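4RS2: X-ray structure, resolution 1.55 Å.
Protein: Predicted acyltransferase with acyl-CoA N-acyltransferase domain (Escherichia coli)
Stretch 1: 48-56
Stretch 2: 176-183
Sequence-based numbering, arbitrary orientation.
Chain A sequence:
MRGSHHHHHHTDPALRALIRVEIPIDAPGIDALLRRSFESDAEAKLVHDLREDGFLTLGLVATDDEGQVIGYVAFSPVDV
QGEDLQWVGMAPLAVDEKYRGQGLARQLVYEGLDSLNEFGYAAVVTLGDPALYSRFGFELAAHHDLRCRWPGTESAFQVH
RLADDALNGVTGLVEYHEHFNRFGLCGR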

ATOM      1  N   HIS A  48      -3.642  12.633   1.950  1.00 11.24           N
ATOM      2  CA  HIS A  48      -3.771  13.828   2.773  1.00 12.79           C
ATOM      3  C   HIS A  48      -4.840  13.632   3.852  1.00 12.36           C
ATOM      4  O   HIS A  48      -4.622  13.895   5.037  1.00 13.24           O
ATOM      5  CB  HIS A  48      -4.157  15.015   1.905  1.00 14.11           C
ATOM      6  CG  HIS A  48      -4.435  16.248   2.698  1.00 17.49           C
ATOM      7  ND1 HIS A  48      -5.696  16.575   3.149  1.00 19.34           N
ATOM      8  CD2 HIS A  48      -3.604  17.200   3.179  1.00 19.78           C
ATOM      9  CE1 HIS A  48      -5.632  17.691   3.851  1.00 21.29           C
ATOM     10  NE2 HIS A  48      -4.374  18.084   3.895  1.00 21.27           N
ATOM     11  N   ASP A  49      -6.016  13.154   3.446  1.00 11.83           N
ATOM     12  CA  ASP A  49      -7.093  12.969   4.416  1.00 12.03           C
ATOM     13  C   ASP A  49      -6.803  11.890   5.448  1.00 11.28           C
ATOM     14  O   ASP A  49      -7.129  12.070   6.611  1.00 11.45           O
ATOM     15  CB  ASP A  49      -8.411  12.700   3.705  1.00 12.40           C
ATOM     16  CG  ASP A  49      -8.917  13.893   2.911  1.00 14.50           C
ATOM     17  OD1 ASP A  49      -8.331  14.997   2.979  1.00 17.12           O
ATOM     18  OD2 ASP A  49      -9.926  13.717   2.210  1.00 15.64           O
ATOM     19  N   LEU A  50      -6.234  10.756   5.045  1.00 10.45           N
ATOM     20  CA  LEU A  50      -5.907   9.712   6.009  1.00 10.58           C
ATOM     21  C   LEU A  50      -4.909  10.217   7.020  1.00 11.80           C
ATOM     22  O   LEU A  50      -5.047   9.964   8.213  1.00 12.59           O
ATOM     23  CB  LEU A  50      -5.298   8.491   5.295  1.00  9.77           C
ATOM     24  CG  LEU A  50      -6.223   7.670   4.399  1.00 10.13           C
ATOM     25  CD1 LEU A  50      -5.448   6.668   3.575  1.00  9.68           C
ATOM     26  CD2 LEU A  50      -7.305   6.977   5.203  1.00 10.23           C
ATOM     27  N   ARG A  51      -3.898  10.942   6.560  1.00 12.31           N
ATOM     28  CA  ARG A  51      -2.898  11.419   7.477  1.00 14.60           C
ATOM     29  C   ARG A  51      -3.467  12.438   8.449  1.00 15.02           C
ATOM     30  O   ARG A  51      -3.193  12.388   9.659  1.00 15.11           O
ATOM     31  CB  ARG A  51      -1.733  12.059   6.721  1.00 15.74           C
ATOM     32  CG  ARG A  51      -0.613  12.527   7.645  1.00 17.99           C
ATOM     33  CD  ARG A  51       0.548  13.170   6.898  1.00 19.24           C
ATOM     34  NE  ARG A  51       1.188  12.314   5.905  1.00 19.18           N
ATOM     35  CZ  ARG A  51       1.090  12.491   4.588  1.00 18.78           C
ATOM     36  NH1 ARG A  51       0.359  13.499   4.108  1.00 19.11           N
ATOM     37  NH2 ARG A  51       1.729  11.662   3.762  1.00 18.65           N
ATOM     38  N   GLU A  52      -4.239  13.368   7.911  1.00 16.08           N
ATOM     39  CA  GLU A  52      -4.782  14.439   8.721  1.00 18.20           C
ATOM     40  C   GLU A  52      -5.678  13.895   9.820  1.00 17.05           C
ATOM     41  O   GLU A  52      -5.676  14.410  10.953  1.00 18.31           O
ATOM     42  CB  GLU A  52      -5.549  15.423   7.851  1.00 22.12           C
ATOM     43  CG  GLU A  52      -6.039  16.650   8.614  1.00 26.63           C
ATOM     44  CD  GLU A  52      -7.042  17.460   7.824  1.00 31.29           C
ATOM     45  OE1 GLU A  52      -6.865  17.612   6.597  1.00 35.52           O
ATOM     46  OE2 GLU A  52      -8.015  17.954   8.435  1.00 40.00           O
ATOM     47  N   ASP A  53      -6.432  12.845   9.511  1.00 15.02           N
ATOM     48  CA  ASP A  53      -7.402  12.306  10.463  1.00 14.64           C
ATOM     49  C   ASP A  53      -6.902  11.114  11.316  1.00 14.54           C
ATOM     50  O   ASP A  53      -7.651  10.569  12.129  1.00 14.99           O
ATOM     51  CB  ASP A  53      -8.674  11.978   9.707  1.00 14.54           C
ATOM     52  CG  ASP A  53      -9.344  13.234   9.135  1.00 15.92           C
ATOM     53  OD1 ASP A  53      -9.459  14.233   9.865  1.00 17.35           O
ATOM     54  OD2 ASP A  53      -9.779  13.230   7.969  1.00 15.93           O
ATOM     55  N   GLY A  54      -5.638  10.715  11.140  1.00 14.65           N
ATOM     56  CA  GLY A  54      -5.057   9.614  11.937  1.00 14.81           C
ATOM     57  C   GLY A  54      -5.377   8.195  11.523  1.00 14.90           C
ATOM     58  O   GLY A  54      -5.431   7.272  12.347  1.00 16.74           O
ATOM     59  N   PHE A  55      -5.599   7.990  10.226  1.00 13.09           N
ATOM     60  CA  PHE A  55      -5.899   6.670   9.681  1.00 12.46           C
ATOM     61  C   PHE A  55      -4.841   6.169   8.683  1.00 11.19           C
ATOM     62  O   PHE A  55      -5.087   5.295   7.875  1.00 11.24           O
ATOM     63  CB  PHE A  55      -7.294   6.643   9.084  1.00 12.38           C
ATOM     64  CG  PHE A  55      -8.345   6.855  10.111  1.00 13.37           C
ATOM     65  CD1 PHE A  55      -8.670   5.836  10.964  1.00 14.54           C
ATOM     66  CD2 PHE A  55      -8.921   8.091  10.297  1.00 14.76           C
ATOM     67  CE1 PHE A  55      -9.619   6.005  11.928  1.00 14.66           C
ATOM     68  CE2 PHE A  55      -9.861   8.279  11.278  1.00 15.58           C
ATOM     69  CZ  PHE A  55     -10.203   7.233  12.097  1.00 14.98           C
ATOM     70  N   LEU A  56      -3.652   6.742   8.748  1.00 12.48           N
ATOM     71  CA  LEU A  56      -2.528   6.274   7.951  1.00 13.92           C
ATOM     72  C   LEU A  56      -1.693   5.440   8.921  1.00 13.73           C
ATOM     73  O   LEU A  56      -0.942   6.003   9.703  1.00 16.55           O
ATOM     74  CB  LEU A  56      -1.744   7.468   7.377  1.00 17.00           C
ATOM     75  CG  LEU A  56      -0.866   7.300   6.141  1.00 20.17           C
ATOM     76  CD1 LEU A  56      -1.639   6.773   4.951  1.00 21.61           C
ATOM     77  CD2 LEU A  56      -0.231   8.630   5.773  1.00 21.44           C
TER
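Stretch 2 (176-183) YHEHFNRF

Stretch 2, a loop with a short 3-10 segment at 178-180, lies along the last turns of the stretch 1 helix and the loop beyond it. The two stretches run in opposite senses: His177 sits beside Phe55, their CA atoms 7.6 Å apart, and His179 beside Leu50, CA to CA 6.9 Å, while Arg182 reaches Asp49.

The segment holds much of its shape by bonds within itself. Phe180 N bonds to His177 O at 3.0 Å and Asn181 N to Glu178 O at 2.9 Å, while His177 ND1 accepts from His179 N at 3.0 Å, so the side chain at the start of the turn takes up a backbone NH.

His179 is the centre of the contact. Its NE2 donates to Asp53 OD2 at 2.7 Å, with the carboxylate at the ring edge, and Asp49 CB covers one ring face, 3.7 Å from the centroid in a CH-pi contact. Asp49 and Asp53 are one helical turn apart, linked by Asp53 N to Asp49 O at 3.1 Å, so one ring can use both.

Arg182 links Asp49 of the helix to the backbone of its own segment. Its NH1 forms a salt bridge with Asp49 OD2, 2.9 Å and nearly straight, while its NE gives a hydrogen bond to His179 O at 2.7 Å; NH1 to that same His179 O, at 3.1 Å, is weak. A water donates to Asp49 OD2 at 2.7 Å and accepts from Arg182 NH2 at 3.2 Å, bridging the pair a second time. Asp49 OD1 is satisfied within the helix by His48 ND1 at 3.1 Å.

An apolar contact and an aromatic pair complete the interface. Leu50 CD1 meets Phe180 CE1 at 4.0 Å. Past Gly54, whose positive phi closes the helix in a Schellman motif, Phe55 points toward His177; their rings pair obliquely, centroids 4.0 Å apart and planes at 32°.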

ATOM      1  N   TYR A 176     -12.733  -0.654   4.444  1.00 11.23           N
ATOM      2  CA  TYR A 176     -11.684   0.364   4.503  1.00 10.87           C
ATOM      3  C   TYR A 176     -12.304   1.587   5.200  1.00 10.67           C
ATOM      4  O   TYR A 176     -13.514   1.679   5.416  1.00 11.48           O
ATOM      5  CB  TYR A 176     -11.241   0.792   3.111  1.00 10.58           C
ATOM      6  CG  TYR A 176     -10.371  -0.147   2.306  1.00 10.88           C
ATOM      7  CD1 TYR A 176     -10.878  -1.328   1.786  1.00 11.14           C
ATOM      8  CD2 TYR A 176      -9.086   0.209   1.949  1.00 10.74           C
ATOM      9  CE1 TYR A 176     -10.082  -2.173   1.006  1.00 11.77           C
ATOM     10  CE2 TYR A 176      -8.288  -0.615   1.174  1.00 11.22           C
ATOM     11  CZ  TYR A 176      -8.791  -1.807   0.702  1.00 11.36           C
ATOM     12  OH  TYR A 176      -8.066  -2.637  -0.098  1.00 12.11           O
ATOM     13  N   HIS A 177     -11.461   2.535   5.567  1.00 10.63           N
ATOM     14  CA  HIS A 177     -11.943   3.767   6.140  1.00 10.91           C
ATOM     15  C   HIS A 177     -12.783   4.510   5.095  1.00 10.68           C
ATOM     16  O   HIS A 177     -12.578   4.361   3.873  1.00 10.68           O
ATOM     17  CB  HIS A 177     -10.761   4.603   6.508  1.00 11.36           C
ATOM     18  CG  HIS A 177     -11.129   5.820   7.263  1.00 12.43           C
ATOM     19  ND1 HIS A 177     -11.339   7.033   6.652  1.00 12.78           N
ATOM     20  CD2 HIS A 177     -11.395   6.005   8.579  1.00 14.13           C
ATOM     21  CE1 HIS A 177     -11.669   7.927   7.564  1.00 14.00           C
ATOM     22  NE2 HIS A 177     -11.717   7.325   8.738  1.00 14.88           N
ATOM     23  N   GLU A 178     -13.732   5.305   5.546  1.00 11.41           N
ATOM     24  CA  GLU A 178     -14.613   6.006   4.609  1.00 12.09           C
ATOM     25  C   GLU A 178     -13.900   6.947   3.655  1.00 11.39           C
ATOM     26  O   GLU A 178     -14.459   7.284   2.621  1.00 10.85           O
ATOM     27  CB  GLU A 178     -15.696   6.734   5.379  1.00 14.31           C
ATOM     28  CG  GLU A 178     -15.180   7.829   6.274  1.00 17.23           C
ATOM     29  CD  GLU A 178     -16.265   8.412   7.127  1.00 21.10           C
ATOM     30  OE1 GLU A 178     -17.095   9.151   6.573  1.00 25.50           O
ATOM     31  OE2 GLU A 178     -16.265   8.134   8.340  1.00 25.59           O
ATOM     32  N   HIS A 179     -12.670   7.366   3.964  1.00 10.46           N
ATOM     33  CA  HIS A 179     -11.931   8.233   3.051  1.00 10.70           C
ATOM     34  C   HIS A 179     -11.680   7.558   1.715  1.00 10.11           C
ATOM     35  O   HIS A 179     -11.400   8.228   0.716  1.00 11.87           O
ATOM     36  CB  HIS A 179     -10.581   8.697   3.627  1.00 11.31           C
ATOM     37  CG  HIS A 179     -10.698   9.721   4.702  1.00 12.22           C
ATOM     38  ND1 HIS A 179     -11.728  10.640   4.754  1.00 13.59           N
ATOM     39  CD2 HIS A 179      -9.856  10.053   5.706  1.00 12.71           C
ATOM     40  CE1 HIS A 179     -11.546  11.436   5.786  1.00 13.86           C
ATOM     41  NE2 HIS A 179     -10.424  11.099   6.384  1.00 13.76           N
ATOM     42  N   PHE A 180     -11.832   6.242   1.671  1.00  9.86           N
ATOM     43  CA  PHE A 180     -11.678   5.494   0.395  1.00  9.82           C
ATOM     44  C   PHE A 180     -12.891   5.562  -0.530  1.00 10.96           C
ATOM     45  O   PHE A 180     -12.825   5.079  -1.674  1.00 12.29           O
ATOM     46  CB  PHE A 180     -11.316   4.035   0.669  1.00  9.62           C
ATOM     47  CG  PHE A 180      -9.858   3.819   0.988  1.00  9.11           C
ATOM     48  CD1 PHE A 180      -9.384   4.041   2.264  1.00  9.29           C
ATOM     49  CD2 PHE A 180      -8.967   3.416   0.009  1.00  9.39           C
ATOM     50  CE1 PHE A 180      -8.075   3.856   2.564  1.00  9.85           C
ATOM     51  CE2 PHE A 180      -7.640   3.239   0.303  1.00  9.76           C
ATOM     52  CZ  PHE A 180      -7.192   3.449   1.594  1.00 10.00           C
ATOM     53  N   ASN A 181     -13.999   6.118  -0.043  1.00 11.31           N
ATOM     54  CA  ASN A 181     -15.232   6.184  -0.828  1.00 13.01           C
ATOM     55  C   ASN A 181     -15.264   7.417  -1.705  1.00 14.20           C
ATOM     56  O   ASN A 181     -16.247   8.152  -1.729  1.00 19.98           O
ATOM     57  CB  ASN A 181     -16.424   6.164   0.116  1.00 15.65           C
ATOM     58  CG  ASN A 181     -16.482   4.878   0.934  1.00 18.90           C
ATOM     59  OD1 ASN A 181     -15.931   3.850   0.528  1.00 23.20           O
ATOM     60  ND2 ASN A 181     -17.089   4.937   2.101  1.00 22.38           N
ATOM     61  N   ARG A 182     -14.168   7.651  -2.392  1.00 13.17           N
ATOM     62  CA  ARG A 182     -14.034   8.757  -3.318  1.00 12.72           C
ATOM     63  C   ARG A 182     -13.835   8.102  -4.676  1.00 12.20           C
ATOM     64  O   ARG A 182     -13.397   6.956  -4.760  1.00 13.07           O
ATOM     65  CB  ARG A 182     -12.831   9.648  -2.968  1.00 12.74           C
ATOM     66  CG  ARG A 182     -11.496   8.962  -3.044  1.00 12.46           C
ATOM     67  CD  ARG A 182     -10.426   9.902  -2.567  1.00 13.23           C
ATOM     68  NE  ARG A 182     -10.546  10.087  -1.121  1.00 13.40           N
ATOM     69  CZ  ARG A 182     -10.438  11.240  -0.462  1.00 14.58           C
ATOM     70  NH1 ARG A 182     -10.532  11.224   0.857  1.00 13.81           N
ATOM     71  NH2 ARG A 182     -10.276  12.409  -1.087  1.00 15.70           N
ATOM     72  N   PHE A 183     -14.129   8.827  -5.741  1.00 11.71           N
ATOM     73  CA  PHE A 183     -14.010   8.311  -7.102  1.00 12.40           C
ATOM     74  C   PHE A 183     -12.604   8.398  -7.682  1.00 12.93           C
ATOM     75  O   PHE A 183     -11.846   9.294  -7.361  1.00 13.86           O
ATOM     76  CB  PHE A 183     -14.953   9.128  -7.983  1.00 13.07           C
ATOM     77  CG  PHE A 183     -14.926   8.734  -9.452  1.00 13.82           C
ATOM     78  CD1 PHE A 183     -15.385   7.502  -9.850  1.00 14.01           C
ATOM     79  CD2 PHE A 183     -14.489   9.628 -10.428  1.00 14.60           C
ATOM     80  CE1 PHE A 183     -15.371   7.123 -11.177  1.00 15.42           C
ATOM     81  CE2 PHE A 183     -14.467   9.263 -11.756  1.00 15.65           C
ATOM     82  CZ  PHE A 183     -14.922   8.010 -12.139  1.00 16.13           C
TER
HETATM   83  O   HOH W   1     -10.542  15.339   0.078  1.00 19.62           O